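Local atomic coordinates of RNA pseudouridylate synthase domain-containing protein 4 (PDB entry 5UBA), a protein that isomerises uridine to pseudouridine in mitochondrial RNAs, including the 16S ribosomal RNA, a modification required for assembling a functional mitochondrial ribosome. Residues R202-F207 / D216-W222; A117-P123 / L209-L214; E74-C79 / M90-K96. All blocks are in the same frame, centred on the assembly; numbering follows the deposited sequence. Where two conformers were deposited one is given.

Interaction 1 (R202-F207 / D216-W222). With CA (calcium ion), chain E.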
loop_
_atom_site.group_PDB
_atom_site.type_symbol
_atom_site.label_atom_id
_atom_site.label_comp_id
_atom_site.label_asym_id
_atom_site.label_seq_id
_atom_site.Cartn_x
_atom_site.Cartn_y
_atom_site.Cartn_z
ATOM N N ARG A 202 6.543 -2.284 3.123
ATOM C CA ARG A 202 6.498 -3.324 4.139
ATOM C C ARG A 202 7.872 -3.765 4.579
ATOM O O ARG A 202 8.115 -3.936 5.774
ATOM C CB ARG A 202 5.665 -4.504 3.640
ATOM C CG ARG A 202 4.208 -4.149 3.454
ATOM C CD ARG A 202 3.500 -5.174 2.605
ATOM N NE ARG A 202 3.340 -6.428 3.313
ATOM C CZ ARG A 202 2.766 -7.510 2.796
ATOM N NH1 ARG A 202 2.290 -7.478 1.556
ATOM N NH2 ARG A 202 2.663 -8.622 3.519
ATOM N N VAL A 203 8.764 -3.955 3.623
ATOM C CA VAL A 203 10.132 -4.439 3.909
ATOM C C VAL A 203 10.938 -3.332 4.579
ATOM O O VAL A 203 11.600 -3.564 5.598
ATOM C CB VAL A 203 10.788 -4.983 2.636
ATOM C CG1 VAL A 203 12.271 -5.329 2.838
ATOM C CG2 VAL A 203 10.015 -6.202 2.145
ATOM N N HIS A 204 10.852 -2.113 4.081
ATOM C CA HIS A 204 11.572 -1.024 4.736
ATOM C C HIS A 204 11.097 -0.786 6.167
ATOM O O HIS A 204 11.903 -0.570 7.071
ATOM C CB HIS A 204 11.463 0.246 3.916
ATOM C CG HIS A 204 12.455 0.325 2.806
ATOM N ND1 HIS A 204 12.422 1.327 1.870
ATOM C CD2 HIS A 204 13.554 -0.418 2.534
ATOM C CE1 HIS A 204 13.462 1.197 1.057
ATOM N NE2 HIS A 204 14.161 0.141 1.432
ATOM N N LEU A 205 9.789 -0.823 6.411
ATOM C CA LEU A 205 9.289 -0.629 7.781
ATOM C C LEU A 205 9.686 -1.780 8.714
ATOM O O LEU A 205 10.125 -1.546 9.847
ATOM C CB LEU A 205 7.763 -0.476 7.781
ATOM C CG LEU A 205 7.234 0.907 7.475
ATOM C CD1 LEU A 205 5.740 0.863 7.201
ATOM C CD2 LEU A 205 7.525 1.890 8.596
ATOM N N SER A 206 9.515 -3.020 8.256
ATOM C CA SER A 206 9.758 -4.186 9.116
ATOM C C SER A 206 11.244 -4.373 9.361
ATOM O O SER A 206 11.662 -4.436 10.515
ATOM C CB SER A 206 9.165 -5.452 8.527
ATOM O OG SER A 206 9.387 -6.490 9.463
ATOM N N PHE A 207 12.027 -4.442 8.297
ATOM C CA PHE A 207 13.442 -4.801 8.421
ATOM C C PHE A 207 14.303 -3.569 8.651
ATOM O O PHE A 207 15.296 -3.648 9.398
ATOM C CB PHE A 207 13.891 -5.573 7.184
ATOM C CG PHE A 207 13.211 -6.898 7.014
ATOM C CD1 PHE A 207 13.328 -7.881 7.985
ATOM C CD2 PHE A 207 12.474 -7.178 5.888
ATOM C CE1 PHE A 207 12.702 -9.116 7.835
ATOM C CE2 PHE A 207 11.839 -8.413 5.729
ATOM C CZ PHE A 207 11.944 -9.374 6.705
ATOM N N ASP A 216 0.898 -7.457 9.207
ATOM C CA ASP A 216 1.877 -7.973 8.268
ATOM C C ASP A 216 2.502 -9.270 8.789
ATOM O O ASP A 216 3.625 -9.281 9.265
ATOM C CB ASP A 216 2.960 -6.942 7.934
ATOM C CG ASP A 216 3.684 -7.287 6.662
ATOM O OD1 ASP A 216 3.623 -8.462 6.218
ATOM O OD2 ASP A 216 4.263 -6.364 6.044
ATOM N N HIS A 217 1.751 -10.342 8.647
ATOM C CA HIS A 217 2.229 -11.635 9.133
ATOM C C HIS A 217 3.483 -12.062 8.398
ATOM O O HIS A 217 4.470 -12.538 9.041
ATOM C CB HIS A 217 1.098 -12.647 9.049
ATOM C CG HIS A 217 -0.140 -12.130 9.684
ATOM N ND1 HIS A 217 -0.187 -11.795 11.014
ATOM C CD2 HIS A 217 -1.319 -11.734 9.153
ATOM C CE1 HIS A 217 -1.375 -11.294 11.296
ATOM N NE2 HIS A 217 -2.074 -11.218 10.174
ATOM N N LYS A 218 3.523 -11.836 7.083
ATOM C CA LYS A 218 4.644 -12.252 6.243
ATOM C C LYS A 218 5.962 -11.637 6.680
ATOM O O LYS A 218 6.986 -12.326 6.775
ATOM C CB LYS A 218 4.352 -11.905 4.781
ATOM C CG LYS A 218 5.487 -12.229 3.812
ATOM C CD LYS A 218 5.142 -11.914 2.376
ATOM C CE LYS A 218 4.158 -12.905 1.776
ATOM N NZ LYS A 218 3.769 -12.437 0.416
ATOM N N TYR A 219 5.956 -10.342 6.952
ATOM C CA TYR A 219 7.197 -9.645 7.243
ATOM C C TYR A 219 7.500 -9.403 8.720
ATOM O O TYR A 219 8.453 -8.674 9.023
ATOM C CB TYR A 219 7.241 -8.363 6.403
ATOM C CG TYR A 219 7.367 -8.642 4.913
ATOM C CD1 TYR A 219 8.489 -9.298 4.393
ATOM C CD2 TYR A 219 6.380 -8.269 4.011
ATOM C CE1 TYR A 219 8.616 -9.543 3.031
ATOM C CE2 TYR A 219 6.494 -8.510 2.659
ATOM C CZ TYR A 219 7.614 -9.133 2.157
ATOM O OH TYR A 219 7.720 -9.386 0.806
ATOM N N SER A 220 6.762 -10.049 9.628
ATOM C CA SER A 220 6.963 -9.899 11.072
ATOM C C SER A 220 7.681 -11.092 11.730
ATOM O O SER A 220 7.457 -12.273 11.370
ATOM C CB SER A 220 5.628 -9.662 11.771
ATOM O OG SER A 220 5.029 -8.434 11.386
ATOM N N ASP A 221 8.534 -10.756 12.702
ATOM C CA ASP A 221 9.173 -11.725 13.599
ATOM C C ASP A 221 10.083 -12.727 12.903
ATOM O O ASP A 221 10.329 -13.817 13.442
ATOM C CB ASP A 221 8.096 -12.418 14.460
ATOM C CG ASP A 221 7.083 -11.437 15.013
ATOM O OD1 ASP A 221 7.495 -10.505 15.736
ATOM O OD2 ASP A 221 5.874 -11.559 14.698
ATOM N N TRP A 222 10.636 -12.351 11.745
ATOM C CA TRP A 222 11.552 -13.214 10.989
ATOM C C TRP A 222 11.002 -14.618 10.765
ATOM O O TRP A 222 11.735 -15.613 10.823
ATOM C CB TRP A 222 12.916 -13.262 11.698
ATOM C CG TRP A 222 13.486 -11.896 11.917
ATOM C CD1 TRP A 222 13.298 -11.100 13.008
ATOM C CD2 TRP A 222 14.293 -11.140 10.999
ATOM N NE1 TRP A 222 13.955 -9.902 12.837
ATOM C CE2 TRP A 222 14.576 -9.898 11.618
ATOM C CE3 TRP A 222 14.827 -11.404 9.730
ATOM C CZ2 TRP A 222 15.370 -8.908 11.007
ATOM C CZ3 TRP A 222 15.620 -10.416 9.118
ATOM C CH2 TRP A 222 15.880 -9.184 9.767
HETATM CA CA CA E . 5.428 -13.659 10.795
HETATM O O HOH W 1 5.581 -4.367 7.419
HETATM O O HOH W 2 5.384 -13.834 13.114
#

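Interaction 2 (A117-P123 / L209-L214)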
loop_
_atom_site.group_PDB
_atom_site.type_symbol
_atom_site.label_atom_id
_atom_site.label_comp_id
_atom_site.label_asym_id
_atom_site.label_seq_id
_atom_site.Cartn_x
_atom_site.Cartn_y
_atom_site.Cartn_z
ATOM N N ALA A 117 -0.050 3.899 7.089
ATOM C CA ALA A 117 0.038 2.586 7.699
ATOM C C ALA A 117 -0.006 2.709 9.203
ATOM O O ALA A 117 0.447 3.696 9.768
ATOM C CB ALA A 117 1.308 1.880 7.301
ATOM N N ILE A 118 -0.560 1.697 9.850
ATOM C CA ILE A 118 -0.380 1.540 11.299
ATOM C C ILE A 118 0.741 0.572 11.502
ATOM O O ILE A 118 0.763 -0.506 10.904
ATOM C CB ILE A 118 -1.641 0.997 11.981
ATOM C CG1 ILE A 118 -2.787 1.977 11.795
ATOM C CG2 ILE A 118 -1.353 0.740 13.480
ATOM C CD1 ILE A 118 -4.073 1.513 12.461
ATOM N N THR A 119 1.687 0.953 12.359
ATOM C CA THR A 119 2.844 0.132 12.664
ATOM C C THR A 119 2.809 -0.305 14.097
ATOM O O THR A 119 2.269 0.373 14.965
ATOM C CB THR A 119 4.197 0.835 12.377
ATOM O OG1 THR A 119 4.320 2.012 13.182
ATOM C CG2 THR A 119 4.282 1.223 10.905
ATOM N N VAL A 120 3.370 -1.475 14.295
ATOM C CA VAL A 120 3.661 -2.029 15.599
ATOM C C VAL A 120 5.026 -1.398 15.955
ATOM O O VAL A 120 5.963 -1.461 15.161
ATOM C CB VAL A 120 3.758 -3.564 15.485
ATOM C CG1 VAL A 120 4.205 -4.187 16.804
ATOM C CG2 VAL A 120 2.440 -4.143 14.984
ATOM N N HIS A 121 5.130 -0.763 17.095
ATOM C CA HIS A 121 6.302 0.011 17.463
ATOM C C HIS A 121 6.323 1.321 16.706
ATOM O O HIS A 121 5.734 1.470 15.615
ATOM C CB HIS A 121 7.646 -0.725 17.272
ATOM C CG HIS A 121 7.634 -2.143 17.748
ATOM N ND1 HIS A 121 7.264 -2.496 19.030
ATOM C CD2 HIS A 121 7.938 -3.300 17.112
ATOM C CE1 HIS A 121 7.333 -3.807 19.157
ATOM N NE2 HIS A 121 7.735 -4.322 18.010
ATOM N N VAL A 122 7.060 2.264 17.272
ATOM C CA VAL A 122 7.104 3.639 16.783
ATOM C C VAL A 122 8.450 3.888 16.120
ATOM O O VAL A 122 9.499 3.752 16.772
ATOM C CB VAL A 122 6.920 4.635 17.944
ATOM C CG1 VAL A 122 6.939 6.074 17.441
ATOM C CG2 VAL A 122 5.645 4.344 18.735
ATOM N N PRO A 123 8.460 4.294 14.841
ATOM C CA PRO A 123 9.718 4.543 14.160
ATOM C C PRO A 123 10.638 5.559 14.884
ATOM O O PRO A 123 10.157 6.548 15.408
ATOM C CB PRO A 123 9.271 5.105 12.824
ATOM C CG PRO A 123 7.979 4.403 12.567
ATOM C CD PRO A 123 7.319 4.334 13.898
ATOM N N LEU A 209 13.254 -0.430 9.993
ATOM C CA LEU A 209 12.893 0.279 11.213
ATOM C C LEU A 209 12.438 -0.595 12.378
ATOM O O LEU A 209 12.156 -0.083 13.445
ATOM C CB LEU A 209 11.800 1.315 10.891
ATOM C CG LEU A 209 12.215 2.467 9.969
ATOM C CD1 LEU A 209 11.023 3.205 9.410
ATOM C CD2 LEU A 209 13.114 3.435 10.736
ATOM N N ASP A 210 12.311 -1.908 12.171
ATOM C CA ASP A 210 11.710 -2.793 13.181
ATOM C C ASP A 210 10.319 -2.325 13.617
ATOM O O ASP A 210 9.944 -2.418 14.782
ATOM C CB ASP A 210 12.644 -2.935 14.400
ATOM C CG ASP A 210 12.225 -4.050 15.333
ATOM O OD1 ASP A 210 11.650 -5.061 14.864
ATOM O OD2 ASP A 210 12.443 -3.900 16.560
ATOM N N CYS A 211 9.547 -1.813 12.648
ATOM C CA CYS A 211 8.198 -1.342 12.891
ATOM C C CYS A 211 7.278 -1.935 11.836
ATOM O O CYS A 211 6.785 -1.212 10.970
ATOM C CB CYS A 211 8.112 0.180 12.873
ATOM S SG CYS A 211 9.041 1.009 14.200
ATOM N N PRO A 212 7.026 -3.251 11.916
ATOM C CA PRO A 212 6.183 -3.835 10.867
ATOM C C PRO A 212 4.774 -3.279 10.886
ATOM O O PRO A 212 4.235 -2.881 11.920
ATOM C CB PRO A 212 6.174 -5.326 11.178
ATOM C CG PRO A 212 6.498 -5.403 12.629
ATOM C CD PRO A 212 7.371 -4.225 12.961
ATOM N N ILE A 213 4.161 -3.256 9.715
ATOM C CA ILE A 213 2.773 -2.829 9.635
ATOM C C ILE A 213 1.878 -3.810 10.390
ATOM O O ILE A 213 2.113 -5.029 10.346
ATOM C CB ILE A 213 2.362 -2.719 8.152
ATOM C CG1 ILE A 213 3.221 -1.656 7.447
ATOM C CG2 ILE A 213 0.886 -2.406 7.998
ATOM C CD1 ILE A 213 2.914 -1.504 5.989
ATOM N N LEU A 214 0.853 -3.275 11.054
ATOM C CA LEU A 214 -0.143 -4.072 11.748
ATOM C C LEU A 214 -0.796 -5.028 10.745
ATOM O O LEU A 214 -1.260 -4.586 9.686
ATOM C CB LEU A 214 -1.213 -3.192 12.376
ATOM C CG LEU A 214 -2.339 -3.902 13.134
ATOM C CD1 LEU A 214 -1.826 -4.683 14.334
ATOM C CD2 LEU A 214 -3.360 -2.875 13.582
#

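Interaction 3 (E74-C79 / M90-K96)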
loop_
_atom_site.group_PDB
_atom_site.type_symbol
_atom_site.label_atom_id
_atom_site.label_comp_id
_atom_site.label_asym_id
_atom_site.label_seq_id
_atom_site.Cartn_x
_atom_site.Cartn_y
_atom_site.Cartn_z
ATOM N N GLU A 74 -15.558 0.684 -24.611
ATOM C CA GLU A 74 -14.483 -0.296 -24.589
ATOM C C GLU A 74 -13.884 -0.267 -23.196
ATOM O O GLU A 74 -14.162 0.673 -22.458
ATOM C CB GLU A 74 -13.428 0.029 -25.654
ATOM C CG GLU A 74 -13.937 -0.211 -27.073
ATOM C CD GLU A 74 -14.194 -1.685 -27.344
ATOM O OE1 GLU A 74 -15.359 -2.058 -27.644
ATOM O OE2 GLU A 74 -13.228 -2.478 -27.243
ATOM N N PRO A 75 -13.074 -1.288 -22.846
ATOM C CA PRO A 75 -12.651 -1.396 -21.434
ATOM C C PRO A 75 -11.819 -0.222 -20.925
ATOM O O PRO A 75 -11.100 0.418 -21.694
ATOM C CB PRO A 75 -11.842 -2.700 -21.404
ATOM C CG PRO A 75 -12.376 -3.504 -22.566
ATOM C CD PRO A 75 -12.699 -2.491 -23.612
ATOM N N LEU A 76 -11.953 0.070 -19.634
ATOM C CA LEU A 76 -11.006 0.968 -18.970
ATOM C C LEU A 76 -9.632 0.303 -18.961
ATOM O O LEU A 76 -9.499 -0.907 -19.122
ATOM C CB LEU A 76 -11.511 1.270 -17.544
ATOM C CG LEU A 76 -12.640 2.290 -17.484
ATOM C CD1 LEU A 76 -13.514 2.129 -16.240
ATOM C CD2 LEU A 76 -12.093 3.713 -17.504
ATOM N N HIS A 77 -8.591 1.137 -18.816
ATOM C CA HIS A 77 -7.205 0.726 -18.788
ATOM C C HIS A 77 -6.545 1.015 -17.451
ATOM O O HIS A 77 -6.717 2.089 -16.875
ATOM C CB HIS A 77 -6.441 1.502 -19.859
ATOM C CG HIS A 77 -6.961 1.250 -21.230
ATOM N ND1 HIS A 77 -6.466 0.252 -22.033
ATOM C CD2 HIS A 77 -7.955 1.845 -21.925
ATOM C CE1 HIS A 77 -7.141 0.235 -23.170
ATOM N NE2 HIS A 77 -8.051 1.188 -23.129
ATOM N N LEU A 78 -5.747 0.052 -17.022
ATOM C CA LEU A 78 -4.868 0.198 -15.853
ATOM C C LEU A 78 -3.790 1.243 -16.138
ATOM O O LEU A 78 -3.247 1.315 -17.260
ATOM C CB LEU A 78 -4.157 -1.116 -15.539
ATOM C CG LEU A 78 -5.013 -2.317 -15.129
ATOM C CD1 LEU A 78 -4.171 -3.578 -15.033
ATOM C CD2 LEU A 78 -5.757 -2.030 -13.829
ATOM N N CYS A 79 -3.511 2.058 -15.121
ATOM C CA CYS A 79 -2.390 3.028 -15.153
ATOM C C CYS A 79 -1.249 2.748 -14.185
ATOM O O CYS A 79 -0.182 3.330 -14.330
ATOM C CB CYS A 79 -2.939 4.404 -14.846
ATOM S SG CYS A 79 -4.138 5.013 -16.060
ATOM N N MET A 90 -6.756 4.425 -6.814
ATOM C CA MET A 90 -6.318 3.708 -8.013
ATOM C C MET A 90 -6.909 4.386 -9.254
ATOM O O MET A 90 -8.131 4.499 -9.398
ATOM C CB MET A 90 -6.686 2.225 -7.942
ATOM C CG MET A 90 -6.169 1.420 -9.116
ATOM S SD MET A 90 -6.589 -0.310 -8.893
ATOM C CE MET A 90 -5.985 -0.957 -10.447
ATOM N N VAL A 91 -6.015 4.814 -10.149
ATOM C CA VAL A 91 -6.355 5.566 -11.346
ATOM C C VAL A 91 -6.499 4.622 -12.555
ATOM O O VAL A 91 -5.632 3.804 -12.833
ATOM C CB VAL A 91 -5.253 6.606 -11.671
ATOM C CG1 VAL A 91 -5.581 7.363 -12.940
ATOM C CG2 VAL A 91 -5.048 7.567 -10.516
ATOM N N LEU A 92 -7.634 4.762 -13.226
ATOM C CA LEU A 92 -7.924 4.075 -14.478
ATOM C C LEU A 92 -8.123 5.132 -15.554
ATOM O O LEU A 92 -8.497 6.254 -15.265
ATOM C CB LEU A 92 -9.227 3.274 -14.343
ATOM C CG LEU A 92 -9.313 2.300 -13.177
ATOM C CD1 LEU A 92 -10.699 1.651 -13.086
ATOM C CD2 LEU A 92 -8.257 1.241 -13.300
ATOM N N ALA A 93 -7.862 4.760 -16.815
ATOM C CA ALA A 93 -8.043 5.669 -17.942
ATOM C C ALA A 93 -8.937 5.085 -19.027
ATOM O O ALA A 93 -8.836 3.901 -19.333
ATOM C CB ALA A 93 -6.712 6.009 -18.565
ATOM N N TRP A 94 -9.718 5.948 -19.631
ATOM C CA TRP A 94 -10.572 5.557 -20.762
ATOM C C TRP A 94 -9.785 5.179 -22.025
ATOM O O TRP A 94 -10.123 4.206 -22.701
ATOM C CB TRP A 94 -11.509 6.720 -21.087
ATOM C CG TRP A 94 -12.565 6.909 -20.083
ATOM C CD1 TRP A 94 -12.736 7.960 -19.238
ATOM C CD2 TRP A 94 -13.640 6.001 -19.825
ATOM N NE1 TRP A 94 -13.851 7.754 -18.448
ATOM C CE2 TRP A 94 -14.414 6.555 -18.784
ATOM C CE3 TRP A 94 -14.005 4.760 -20.358
ATOM C CZ2 TRP A 94 -15.566 5.912 -18.275
ATOM C CZ3 TRP A 94 -15.152 4.131 -19.861
ATOM C CH2 TRP A 94 -15.899 4.708 -18.829
ATOM N N ASP A 95 -8.715 5.941 -22.302
ATOM C CA ASP A 95 -7.941 5.862 -23.550
ATOM C C ASP A 95 -6.607 5.145 -23.287
ATOM O O ASP A 95 -5.938 5.434 -22.302
ATOM C CB ASP A 95 -7.713 7.297 -24.055
ATOM C CG ASP A 95 -6.993 7.361 -25.390
ATOM O OD1 ASP A 95 -7.644 7.199 -26.438
ATOM O OD2 ASP A 95 -5.776 7.610 -25.381
ATOM N N LYS A 96 -6.211 4.220 -24.157
ATOM C CA LYS A 96 -4.955 3.481 -23.989
ATOM C C LYS A 96 -3.727 4.395 -23.979
ATOM O O LYS A 96 -2.769 4.131 -23.243
ATOM C CB LYS A 96 -4.785 2.457 -25.119
ATOM C CG LYS A 96 -3.680 1.447 -24.880
ATOM C CD LYS A 96 -3.856 0.182 -25.726
ATOM C CE LYS A 96 -3.346 -1.044 -24.986
ATOM N NZ LYS A 96 -1.925 -0.885 -24.570
HETATM O O HOH W 3 -12.470 3.004 -23.031
HETATM O O HOH W 4 -4.548 1.371 -12.520
#

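Interaction 1 (R202-F207 / D216-W222)
Ser206 and Tyr219 bring the two backbones within 6.3 Å, CA to CA, where the helix of 202-207, widened by a pi-type turn at 204-207, faces the type I turn His217-Ser220. Ser206 OG points at Tyr219 O, at a modelled separation too short to be trusted. One turn earlier, Arg202 bends at chi3 (71°) and grips Asp216 side-on: NE gives to OD2 and NH2 to OD1, each bond 2.9 Å long and nearly straight. The guanidinium is tilted 51° from the carboxylate, so both oxygens are met from above their plane. The backbone N of Tyr219 reaches Asp216 OD1 from the opposite face, an Asx motif, while a water joins OD2 to Arg202 O. An asparagine at Asp216 would probably leave the charge of Arg202 without its mate and break the two-pronged grip, freeing the guanidinium to turn.

The Tyr219 ring is clasped on its two faces, by Lys218 CG and by Val203 CG2, the latter a CH-pi contact 3.9 Å from the centroid; its hydroxyl bonds to His199. Phe207 sets CE2 against Tyr219 CD1 and lays CE1 over the face of Trp222, the planes 52° apart.

The turn also holds calcium through the carbonyls of His217 and Ser220, with Asn223, Ala226 and a water. The Arg202 side chain is about 5 Å from that of Asp83, probably the catalytic aspartate, as in other RluA-family enzymes. Helix 200-209 is thereby tied to the loop that follows it, while Val203 and Phe207 also touch Leu150 of strand 149-150.

Interaction 2 (A117-P123 / L209-L214)
Leu209 sets CD1 against Pro123 CB, 4.3 Å away, where helix 200-209 ends and its chain turns to run beside the end of strand 112-120, part of the mixed central sheet of the RluA-type pseudouridine synthase fold. Asp210, with positive phi, leaves the helix, and its carbonyl oxygen meets the edge of the His121 ring at CD2 (3.2 Å). Over one face of that imidazole lies Val120 CG1.

Cys211 fits into the bend after the strand. Its SG stands anti to the carbonyl carbon (chi1 -65°), which directs it to Pro123 N at 3.4 Å and the Pro123 ring. Its CA makes a CA-H...O contact with Val120 O, a buried oxygen that finds no hydrogen-bond donor in the model, and its own carbonyl oxygen touches Thr119 CG2.

Pro212 accepts the straight bond from Val120 N, 2.9 Å to its O and nearly along the C=O axis. Its ring packs on Val120 and, on the side turned from the strand, on Ser206 of helix 200-209.

Ile213 forms the single backbone bridge with Thr119, their CA atoms 4.2 Å apart. Its CB points away from the strand, yet CG1 and CD1 both reach Ala117 CB, and the side chain also packs on Leu205. Leu214 lies alongside Ile118, pointing the same way, with CB near CG2. Strand 186-193 pairs with 117-120 on its other edge. The last link is Leu214 N to Ile118 O, 2.8 Å long, the donor tilted 27° from the carbonyl plane.

Interaction 3 (E74-C79 / M90-K96)
Glu74 is joined to Trp94 through a water 2.9 Å from Glu74 O and 2.7 Å from Trp94 O. Leu76 then turns inward: its CD2 sits over the six-membered ring of Trp94, 3.6 Å from the centroid and 14° off the normal, a CH-pi contact. The indole also stacks on His69, and Leu76 CD1 approaches Leu92 CD1.

His77 and Ala93 form an antiparallel hydrogen-bonded pair, with His77 N to Ala93 O at 2.8 Å and Ala93 N to His77 O at 2.9 Å. With CG anti to the carbonyl carbon (chi1 -61°), the imidazole turns its CD2 edge to the carbonyl oxygens of Ala93 and Trp94 and takes Lys96 CA and CB over one face, at the start of helix 96-107.

Leu78 makes the non-hydrogen-bonded pair with Leu92. The two side chains run side by side, and Leu78 CD2 also meets CE at the end of the extended Met90 chain (3.6 Å). Cys79, leaving the strand, puts SG 3.7 Å from Ala93 CB, while a water bridges its N to Val91 O.

Leu78 and Leu92 share one face of the sheet, where Leu76 and Leu78 touch helix 57-69; His77 and Ala93 share the other, where His77 and Cys79 touch helix 96-107: a short edge strand closing a four-stranded antiparallel sheet between helices in the pseudouridine synthase domain.

Overall arrangement
From the N terminus, interaction 3 comes first: residues 74-79 and 90-96 close a short loop that contains Asp83, the probable catalytic residue, and complete the edge of the four-stranded sheet. The chain then enters strand 112-120, whose end opens interaction 2, a long closure spanning 85 residues. Before 209-214 returns to that strand, helix 200-209 has opened interaction 1, so interactions 1 and 2 cross. They touch directly, with a probable hydrogen bond from Cys211 N to Leu205 O, and together tie helix, calcium-binding loop and mixed sheet. Interaction 3 lies across the chain's centre, its nearest atoms about 15 Å from both.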